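Side-chain contacts in uricase (Bacillus fastidiosus, PDB 4R8X), which catalyses the oxidation of urate to 5-hydroxyisourate by molecular oxygen, the first step of urate degradation towards allantoin: residues 77-82 and 92-97; 85-90 and 220-225; 160-165 and 209-214. One frame throughout, in Å; residues are numbered along the deposited sequence.

Contact 1 (77-82 and 92-97)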
loop_
_atom_site.group_PDB
_atom_site.type_symbol
_atom_site.label_atom_id
_atom_site.label_comp_id
_atom_site.label_asym_id
_atom_site.label_seq_id
_atom_site.Cartn_x
_atom_site.Cartn_y
_atom_site.Cartn_z
ATOM N N GLN D 77 -23.942 -12.498 2.294
ATOM C CA GLN D 77 -24.471 -11.692 1.215
ATOM C C GLN D 77 -25.999 -11.807 1.093
ATOM O O GLN D 77 -26.686 -10.817 0.840
ATOM C CB GLN D 77 -23.732 -12.014 -0.089
ATOM C CG GLN D 77 -22.280 -11.490 -0.058
ATOM C CD GLN D 77 -21.421 -12.009 -1.190
ATOM O OE1 GLN D 77 -21.803 -12.939 -1.894
ATOM N NE2 GLN D 77 -20.246 -11.405 -1.368
ATOM N N ARG D 78 -26.544 -12.995 1.326
ATOM C CA ARG D 78 -27.986 -13.142 1.259
ATOM C C ARG D 78 -28.689 -12.489 2.444
ATOM O O ARG D 78 -29.782 -11.936 2.305
ATOM C CB ARG D 78 -28.368 -14.609 1.122
ATOM C CG ARG D 78 -28.067 -15.113 -0.266
ATOM C CD ARG D 78 -28.285 -16.590 -0.406
ATOM N NE ARG D 78 -27.350 -17.150 -1.369
ATOM C CZ ARG D 78 -27.275 -18.443 -1.651
ATOM N NH1 ARG D 78 -28.098 -19.287 -1.048
ATOM N NH2 ARG D 78 -26.391 -18.883 -2.536
ATOM N N HIS D 79 -28.065 -12.541 3.614
ATOM C CA HIS D 79 -28.647 -11.868 4.759
ATOM C C HIS D 79 -28.580 -10.343 4.655
ATOM O O HIS D 79 -29.387 -9.651 5.268
ATOM C CB HIS D 79 -28.056 -12.390 6.071
ATOM C CG HIS D 79 -28.610 -13.722 6.463
ATOM N ND1 HIS D 79 -28.191 -14.899 5.878
ATOM C CD2 HIS D 79 -29.598 -14.059 7.328
ATOM C CE1 HIS D 79 -28.881 -15.907 6.389
ATOM N NE2 HIS D 79 -29.741 -15.424 7.267
ATOM N N ALA D 80 -27.656 -9.817 3.850
ATOM C CA ALA D 80 -27.648 -8.387 3.591
ATOM C C ALA D 80 -28.908 -7.950 2.847
ATOM O O ALA D 80 -29.371 -6.821 3.004
ATOM C CB ALA D 80 -26.407 -7.991 2.811
ATOM N N ALA D 81 -29.479 -8.857 2.061
ATOM C CA ALA D 81 -30.695 -8.536 1.323
ATOM C C ALA D 81 -31.921 -8.567 2.230
ATOM O O ALA D 81 -32.842 -7.783 2.044
ATOM C CB ALA D 81 -30.878 -9.469 0.133
ATOM N N SER D 82 -31.915 -9.454 3.223
ATOM C CA SER D 82 -33.076 -9.643 4.096
ATOM C C SER D 82 -33.069 -8.773 5.358
ATOM O O SER D 82 -34.107 -8.602 6.004
ATOM C CB SER D 82 -33.233 -11.124 4.470
ATOM O OG SER D 82 -32.074 -11.631 5.110
ATOM N N LEU D 92 -24.524 -7.148 11.943
ATOM C CA LEU D 92 -23.588 -8.171 12.385
ATOM C C LEU D 92 -24.225 -9.127 13.399
ATOM O O LEU D 92 -24.030 -10.341 13.317
ATOM C CB LEU D 92 -22.312 -7.537 12.957
ATOM C CG LEU D 92 -21.483 -6.686 11.991
ATOM C CD1 LEU D 92 -20.146 -6.383 12.640
ATOM C CD2 LEU D 92 -21.296 -7.352 10.616
ATOM N N GLN D 93 -24.986 -8.588 14.343
ATOM C CA GLN D 93 -25.630 -9.475 15.308
ATOM C C GLN D 93 -26.667 -10.375 14.636
ATOM O O GLN D 93 -26.756 -11.557 14.952
ATOM C CB GLN D 93 -26.272 -8.707 16.458
ATOM C CG GLN D 93 -26.819 -9.642 17.516
ATOM C CD GLN D 93 -27.249 -8.923 18.763
ATOM O OE1 GLN D 93 -26.860 -7.782 19.005
ATOM N NE2 GLN D 93 -28.061 -9.586 19.570
ATOM N N TYR D 94 -27.429 -9.799 13.707
ATOM C CA TYR D 94 -28.402 -10.528 12.902
ATOM C C TYR D 94 -27.754 -11.727 12.209
ATOM O O TYR D 94 -28.270 -12.848 12.256
ATOM C CB TYR D 94 -29.024 -9.555 11.893
ATOM C CG TYR D 94 -29.918 -10.131 10.811
ATOM C CD1 TYR D 94 -31.145 -10.715 11.116
ATOM C CD2 TYR D 94 -29.569 -10.007 9.467
ATOM C CE1 TYR D 94 -31.968 -11.196 10.110
ATOM C CE2 TYR D 94 -30.381 -10.487 8.467
ATOM C CZ TYR D 94 -31.578 -11.079 8.787
ATOM O OH TYR D 94 -32.388 -11.549 7.781
ATOM N N VAL D 95 -26.611 -11.497 11.574
ATOM C CA VAL D 95 -25.890 -12.562 10.871
ATOM C C VAL D 95 -25.325 -13.632 11.806
ATOM O O VAL D 95 -25.453 -14.822 11.523
ATOM C CB VAL D 95 -24.782 -11.980 9.966
ATOM C CG1 VAL D 95 -23.894 -13.087 9.391
ATOM C CG2 VAL D 95 -25.397 -11.152 8.839
ATOM N N CYS D 96 -24.702 -13.206 12.906
ATOM C CA CYS D 96 -24.197 -14.138 13.916
ATOM C C CYS D 96 -25.293 -15.076 14.396
ATOM O O CYS D 96 -25.105 -16.292 14.457
ATOM C CB CYS D 96 -23.670 -13.369 15.129
ATOM S SG CYS D 96 -22.104 -12.498 14.909
ATOM N N GLU D 97 -26.425 -14.491 14.761
ATOM C CA GLU D 97 -27.525 -15.291 15.295
ATOM C C GLU D 97 -28.059 -16.233 14.230
ATOM O O GLU D 97 -28.395 -17.384 14.520
ATOM C CB GLU D 97 -28.611 -14.374 15.846
ATOM C CG GLU D 97 -28.156 -13.728 17.143
ATOM C CD GLU D 97 -29.038 -12.600 17.640
ATOM O OE1 GLU D 97 -29.855 -12.056 16.865
ATOM O OE2 GLU D 97 -28.900 -12.255 18.831
#
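The hydroxyls of Ser82 and Tyr94 meet in the shortest polar bond between segments 77-82 and 92-97, OG to OH 2.7 Å, and the direction of the proton is not settled. Ser82 OG lies at the edge of the Tyr94 ring, near its plane. It also sits 3.3 Å from His79 O, a weak bond that remains open, since the serine's one proton may go to the phenol oxygen instead. That carbonyl oxygen lies at the ring edge too, 3.5 Å from Tyr94 CE2. Tyr94 reaches this far because its CG is anti to the backbone N (chi1 171°), which carries the phenol across to the last turn of helix 69-82. The two helices form a helix-loop-helix pair, neighbours in sequence that cross at 123° with local axes 10.4 Å apart; helix 88-102 also lies on the antiparallel sheet, where Val95 touches Leu111. The His79 imidazole turns its edge to the face of Tyr94 in an offset edge-to-face pair, centroids 5.5 Å apart and planes at 64°. Its ND1 is hydrogen-bonded to Phe75 O within its own helix, which should steady the ring. Beside this pair, His79 CB rests on Val95 CG2 at 4.0 Å, while Tyr187 of a neighbouring subunit packs on His79.

Contact 2 (85-90 and 220-225)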
loop_
_atom_site.group_PDB
_atom_site.type_symbol
_atom_site.label_atom_id
_atom_site.label_comp_id
_atom_site.label_asym_id
_atom_site.label_seq_id
_atom_site.Cartn_x
_atom_site.Cartn_y
_atom_site.Cartn_z
ATOM N N GLY D 85 -32.847 -3.690 9.282
ATOM C CA GLY D 85 -32.377 -2.652 10.181
ATOM C C GLY D 85 -31.513 -1.622 9.491
ATOM O O GLY D 85 -31.406 -1.617 8.261
ATOM N N ALA D 86 -30.864 -0.771 10.280
ATOM C CA ALA D 86 -30.192 0.405 9.713
ATOM C C ALA D 86 -28.781 0.616 10.229
ATOM O O ALA D 86 -28.164 1.634 9.907
ATOM C CB ALA D 86 -31.008 1.659 9.987
ATOM N N THR D 87 -28.262 -0.321 11.018
ATOM C CA THR D 87 -26.951 -0.139 11.649
ATOM C C THR D 87 -26.012 -1.303 11.386
ATOM O O THR D 87 -26.438 -2.435 11.147
ATOM C CB THR D 87 -27.030 0.061 13.191
ATOM O OG1 THR D 87 -27.289 -1.195 13.839
ATOM C CG2 THR D 87 -28.096 1.078 13.556
ATOM N N LEU D 88 -24.718 -1.013 11.429
ATOM C CA LEU D 88 -23.708 -2.030 11.185
ATOM C C LEU D 88 -23.768 -3.087 12.283
ATOM O O LEU D 88 -23.741 -4.285 12.003
ATOM C CB LEU D 88 -22.324 -1.386 11.139
ATOM C CG LEU D 88 -21.171 -2.291 10.713
ATOM C CD1 LEU D 88 -21.456 -2.963 9.374
ATOM C CD2 LEU D 88 -19.903 -1.468 10.611
ATOM N N GLU D 89 -23.866 -2.638 13.534
ATOM C CA GLU D 89 -23.936 -3.555 14.667
ATOM C C GLU D 89 -25.175 -4.439 14.613
ATOM O O GLU D 89 -25.113 -5.616 14.962
ATOM C CB GLU D 89 -23.929 -2.790 15.987
ATOM C CG GLU D 89 -22.693 -1.952 16.245
ATOM C CD GLU D 89 -22.830 -0.511 15.774
ATOM O OE1 GLU D 89 -22.113 0.341 16.324
ATOM O OE2 GLU D 89 -23.643 -0.221 14.871
ATOM N N GLY D 90 -26.297 -3.852 14.206
ATOM C CA GLY D 90 -27.530 -4.596 14.016
ATOM C C GLY D 90 -27.347 -5.688 12.990
ATOM O O GLY D 90 -27.708 -6.837 13.229
ATOM N N ALA D 220 -32.809 7.019 18.949
ATOM C CA ALA D 220 -32.475 8.035 19.940
ATOM C C ALA D 220 -31.362 7.543 20.863
ATOM O O ALA D 220 -30.631 8.343 21.443
ATOM C CB ALA D 220 -33.694 8.417 20.742
ATOM N N ASN D 221 -31.247 6.224 20.993
ATOM C CA ASN D 221 -30.227 5.613 21.835
ATOM C C ASN D 221 -29.048 5.044 21.061
ATOM O O ASN D 221 -28.152 4.446 21.662
ATOM C CB ASN D 221 -30.827 4.497 22.681
ATOM C CG ASN D 221 -31.917 4.991 23.588
ATOM O OD1 ASN D 221 -31.909 6.147 24.012
ATOM N ND2 ASN D 221 -32.868 4.121 23.890
ATOM N N TYR D 222 -29.061 5.205 19.735
ATOM C CA TYR D 222 -27.966 4.737 18.891
ATOM C C TYR D 222 -26.931 5.829 18.720
ATOM O O TYR D 222 -27.269 6.964 18.381
ATOM C CB TYR D 222 -28.461 4.301 17.507
ATOM C CG TYR D 222 -27.319 3.776 16.653
ATOM C CD1 TYR D 222 -26.782 2.517 16.902
ATOM C CD2 TYR D 222 -26.742 4.548 15.637
ATOM C CE1 TYR D 222 -25.732 2.019 16.167
ATOM C CE2 TYR D 222 -25.678 4.055 14.890
ATOM C CZ TYR D 222 -25.169 2.790 15.170
ATOM O OH TYR D 222 -24.126 2.285 14.434
ATOM N N VAL D 223 -25.671 5.476 18.947
ATOM C CA VAL D 223 -24.584 6.428 18.783
ATOM C C VAL D 223 -23.959 6.244 17.404
ATOM O O VAL D 223 -23.294 5.251 17.145
ATOM C CB VAL D 223 -23.517 6.257 19.880
ATOM C CG1 VAL D 223 -22.418 7.304 19.726
ATOM C CG2 VAL D 223 -24.160 6.366 21.257
ATOM N N ALA D 224 -24.176 7.209 16.518
ATOM C CA ALA D 224 -23.581 7.151 15.188
ATOM C C ALA D 224 -22.112 7.549 15.252
ATOM O O ALA D 224 -21.758 8.559 15.880
ATOM C CB ALA D 224 -24.339 8.050 14.217
ATOM N N ALA D 225 -21.258 6.749 14.615
ATOM C CA ALA D 225 -19.820 7.040 14.562
ATOM C C ALA D 225 -19.549 8.444 14.033
ATOM O O ALA D 225 -18.600 9.093 14.450
ATOM C CB ALA D 225 -19.073 5.988 13.724
HETATM O O HOH W 1 -24.035 1.658 11.629
HETATM O O HOH W 2 -22.573 2.750 17.750
#
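Two torsions bring Glu89 and Tyr222 together: chi1 of -178° points the Tyr222 ring away from its own backbone N, while the Glu89 chain is bent at chi2 (92°), swinging its carboxylate round to the phenol. Tyr222 OH donates to Glu89 OE2 at 2.6 Å, and OE2 receives it on its syn lone pair, the side of the other carboxylate oxygen. The carboxylate stands at the ring edge, its plane almost perpendicular to that of the ring. Thr87 meets the same ring differently: its methyl CG2 lies over the centre of one face, 3.7 Å from the centroid, a CH-pi contact. Its hydroxyl turns elsewhere, for Thr87 is the N-cap of helix 88-102: OG1 accepts from Gly90 N at 2.9 Å and is also bonded to Ala214 O. One threonine thus caps the helix with its oxygen and covers one face of the tyrosine ring with its methyl. The contact joins this helix start to the loop that leads from strand 198-208 into helix 225-238, parts of the chain far apart in sequence. Water 1 accepts from Leu88 N and donates to Tyr222 OH, 2.9 Å away; water 2 donates to both Glu89 OE1 and Val223 O, a second water-mediated link between the segments. Glu89 OE1 has a further partner in Ser164 OG. With a phenol on one oxygen and a water and a hydroxyl on the other, three partners surround the buried Glu89 carboxylate, which would favour its ionised form.

Contact 3 (160-165 and 209-214)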
loop_
_atom_site.group_PDB
_atom_site.type_symbol
_atom_site.label_atom_id
_atom_site.label_comp_id
_atom_site.label_asym_id
_atom_site.label_seq_id
_atom_site.Cartn_x
_atom_site.Cartn_y
_atom_site.Cartn_z
ATOM N N VAL D 160 -21.100 -11.985 23.297
ATOM C CA VAL D 160 -19.918 -12.072 24.149
ATOM C C VAL D 160 -18.895 -10.992 23.827
ATOM O O VAL D 160 -17.999 -10.729 24.620
ATOM C CB VAL D 160 -19.279 -13.484 24.137
ATOM C CG1 VAL D 160 -20.221 -14.506 24.787
ATOM C CG2 VAL D 160 -18.914 -13.894 22.732
ATOM N N GLU D 161 -19.032 -10.354 22.667
ATOM C CA GLU D 161 -18.282 -9.133 22.385
ATOM C C GLU D 161 -19.092 -8.222 21.477
ATOM O O GLU D 161 -19.671 -8.681 20.505
ATOM C CB GLU D 161 -16.923 -9.418 21.741
ATOM C CG GLU D 161 -16.186 -8.117 21.373
ATOM C CD GLU D 161 -14.743 -8.310 20.945
ATOM O OE1 GLU D 161 -14.255 -9.460 20.942
ATOM O OE2 GLU D 161 -14.090 -7.292 20.619
ATOM N N GLN D 162 -19.131 -6.936 21.809
ATOM C CA GLN D 162 -19.708 -5.924 20.935
ATOM C C GLN D 162 -18.756 -4.736 20.887
ATOM O O GLN D 162 -18.350 -4.228 21.928
ATOM C CB GLN D 162 -21.097 -5.498 21.419
ATOM C CG GLN D 162 -21.860 -4.574 20.476
ATOM C CD GLN D 162 -23.157 -4.090 21.094
ATOM O OE1 GLN D 162 -23.141 -3.374 22.090
ATOM N NE2 GLN D 162 -24.287 -4.495 20.521
ATOM N N ALA D 163 -18.375 -4.323 19.679
ATOM C CA ALA D 163 -17.527 -3.152 19.487
ATOM C C ALA D 163 -18.135 -2.233 18.437
ATOM O O ALA D 163 -18.784 -2.700 17.499
ATOM C CB ALA D 163 -16.114 -3.572 19.066
ATOM N N SER D 164 -17.897 -0.938 18.601
ATOM C CA SER D 164 -18.350 0.095 17.677
ATOM C C SER D 164 -17.220 1.088 17.581
ATOM O O SER D 164 -16.581 1.404 18.584
ATOM C CB SER D 164 -19.573 0.837 18.221
ATOM O OG SER D 164 -20.615 -0.066 18.502
ATOM N N GLY D 165 -16.963 1.603 16.388
ATOM C CA GLY D 165 -15.913 2.593 16.268
ATOM C C GLY D 165 -15.897 3.408 14.997
ATOM O O GLY D 165 -16.680 3.180 14.069
ATOM N N GLU D 209 -23.777 0.397 27.589
ATOM C CA GLU D 209 -24.291 -0.237 28.806
ATOM C C GLU D 209 -25.347 -1.276 28.447
ATOM O O GLU D 209 -25.356 -2.380 28.995
ATOM C CB GLU D 209 -24.881 0.811 29.754
ATOM C CG GLU D 209 -25.361 0.255 31.096
ATOM C CD GLU D 209 -26.020 1.309 31.963
ATOM O OE1 GLU D 209 -26.092 2.481 31.536
ATOM O OE2 GLU D 209 -26.465 0.963 33.076
ATOM N N ASN D 210 -26.225 -0.912 27.519
ATOM C CA ASN D 210 -27.287 -1.794 27.055
ATOM C C ASN D 210 -27.033 -2.107 25.594
ATOM O O ASN D 210 -27.321 -1.291 24.721
ATOM C CB ASN D 210 -28.657 -1.134 27.239
ATOM C CG ASN D 210 -29.805 -2.083 26.957
ATOM O OD1 ASN D 210 -29.985 -3.082 27.656
ATOM N ND2 ASN D 210 -30.598 -1.769 25.938
ATOM N N GLN D 211 -26.472 -3.285 25.345
ATOM C CA GLN D 211 -25.957 -3.642 24.029
ATOM C C GLN D 211 -27.007 -3.605 22.932
ATOM O O GLN D 211 -26.683 -3.326 21.784
ATOM C CB GLN D 211 -25.259 -5.004 24.080
ATOM C CG GLN D 211 -23.949 -4.980 24.862
ATOM C CD GLN D 211 -23.319 -6.349 25.023
ATOM O OE1 GLN D 211 -24.010 -7.369 25.060
ATOM N NE2 GLN D 211 -21.994 -6.378 25.124
ATOM N N ASP D 212 -28.262 -3.869 23.260
ATOM C CA ASP D 212 -29.325 -3.783 22.267
ATOM C C ASP D 212 -29.484 -2.381 21.674
ATOM O O ASP D 212 -30.040 -2.233 20.585
ATOM C CB ASP D 212 -30.659 -4.268 22.844
ATOM C CG ASP D 212 -30.692 -5.767 23.054
ATOM O OD1 ASP D 212 -29.772 -6.469 22.577
ATOM O OD2 ASP D 212 -31.656 -6.246 23.687
ATOM N N ASP D 213 -29.000 -1.354 22.373
ATOM C CA ASP D 213 -29.034 0.001 21.813
ATOM C C ASP D 213 -28.326 0.096 20.452
ATOM O O ASP D 213 -28.709 0.897 19.600
ATOM C CB ASP D 213 -28.406 1.015 22.775
ATOM C CG ASP D 213 -29.273 1.309 23.991
ATOM O OD1 ASP D 213 -30.428 0.842 24.065
ATOM O OD2 ASP D 213 -28.788 2.041 24.873
ATOM N N ALA D 214 -27.293 -0.724 20.268
ATOM C CA ALA D 214 -26.508 -0.732 19.042
ATOM C C ALA D 214 -27.288 -1.227 17.828
ATOM O O ALA D 214 -26.868 -1.004 16.699
ATOM C CB ALA D 214 -25.255 -1.567 19.235
HETATM O O HOH W 3 -19.996 -4.213 24.793
#
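Gln162 reaches from strand 156-173 to the 3-10 turn at 211-214, in the loop that follows strand 198-208; both strands belong to the chain's large antiparallel sheet. Where the chain turns a corner, the strand carries a classic beta bulge opposite Glu149, with Val160 and Glu161 paired to that one residue. Glu161 points away from the turn and forms a salt bridge with Arg110. The next residue, Gln162, carries the contact. A chi1 of -173° directs its side chain off the strand, and the extended chain beyond CG sets the amide against the turn. There NE2 donates to Gln211 O at 3.0 Å with an N-H...acceptor angle of 167°. The acceptor lies in the plane of the Gln162 amide, but the donor stands above the carbonyl plane of Gln211. Alongside, Gln162 OE1 lies 3.3 Å from Gln211 CG, the two glutamine side chains running antiparallel past one another. Gln211 NE2 returns towards the strand, giving a hydrogen to water 3, which bonds weakly to Gln162 O. The methyl CB of Ala214 comes within 3.3 Å of Gln162 NE2, and Ala214 N, 3.1 Å from Gln211 O, reaches that oxygen from the face opposite to Gln162 NE2.

Overall arrangement
Helix 88-102 connects contacts 1 and 2: its start carries residues of 85-90 and its middle those of 92-97, with the contact centres about 15 Å apart. Contacts 2 and 3 are closer, about 10 Å between centres, and they touch. Glu89 OE1 lies 2.7 Å from Ser164 OG, a probable hydrogen bond, and Thr87 reaches Ala214 in the same way, so residues 85-90 meet the strand and the 3-10 turn of contact 3 as well as the loop of contact 2. Contact 1 stands about 17 Å from contact 3, centre to centre, without touching it. All three lie away from the predicted urate-binding residues, Phe179, Arg196, Gln245 and Asn271.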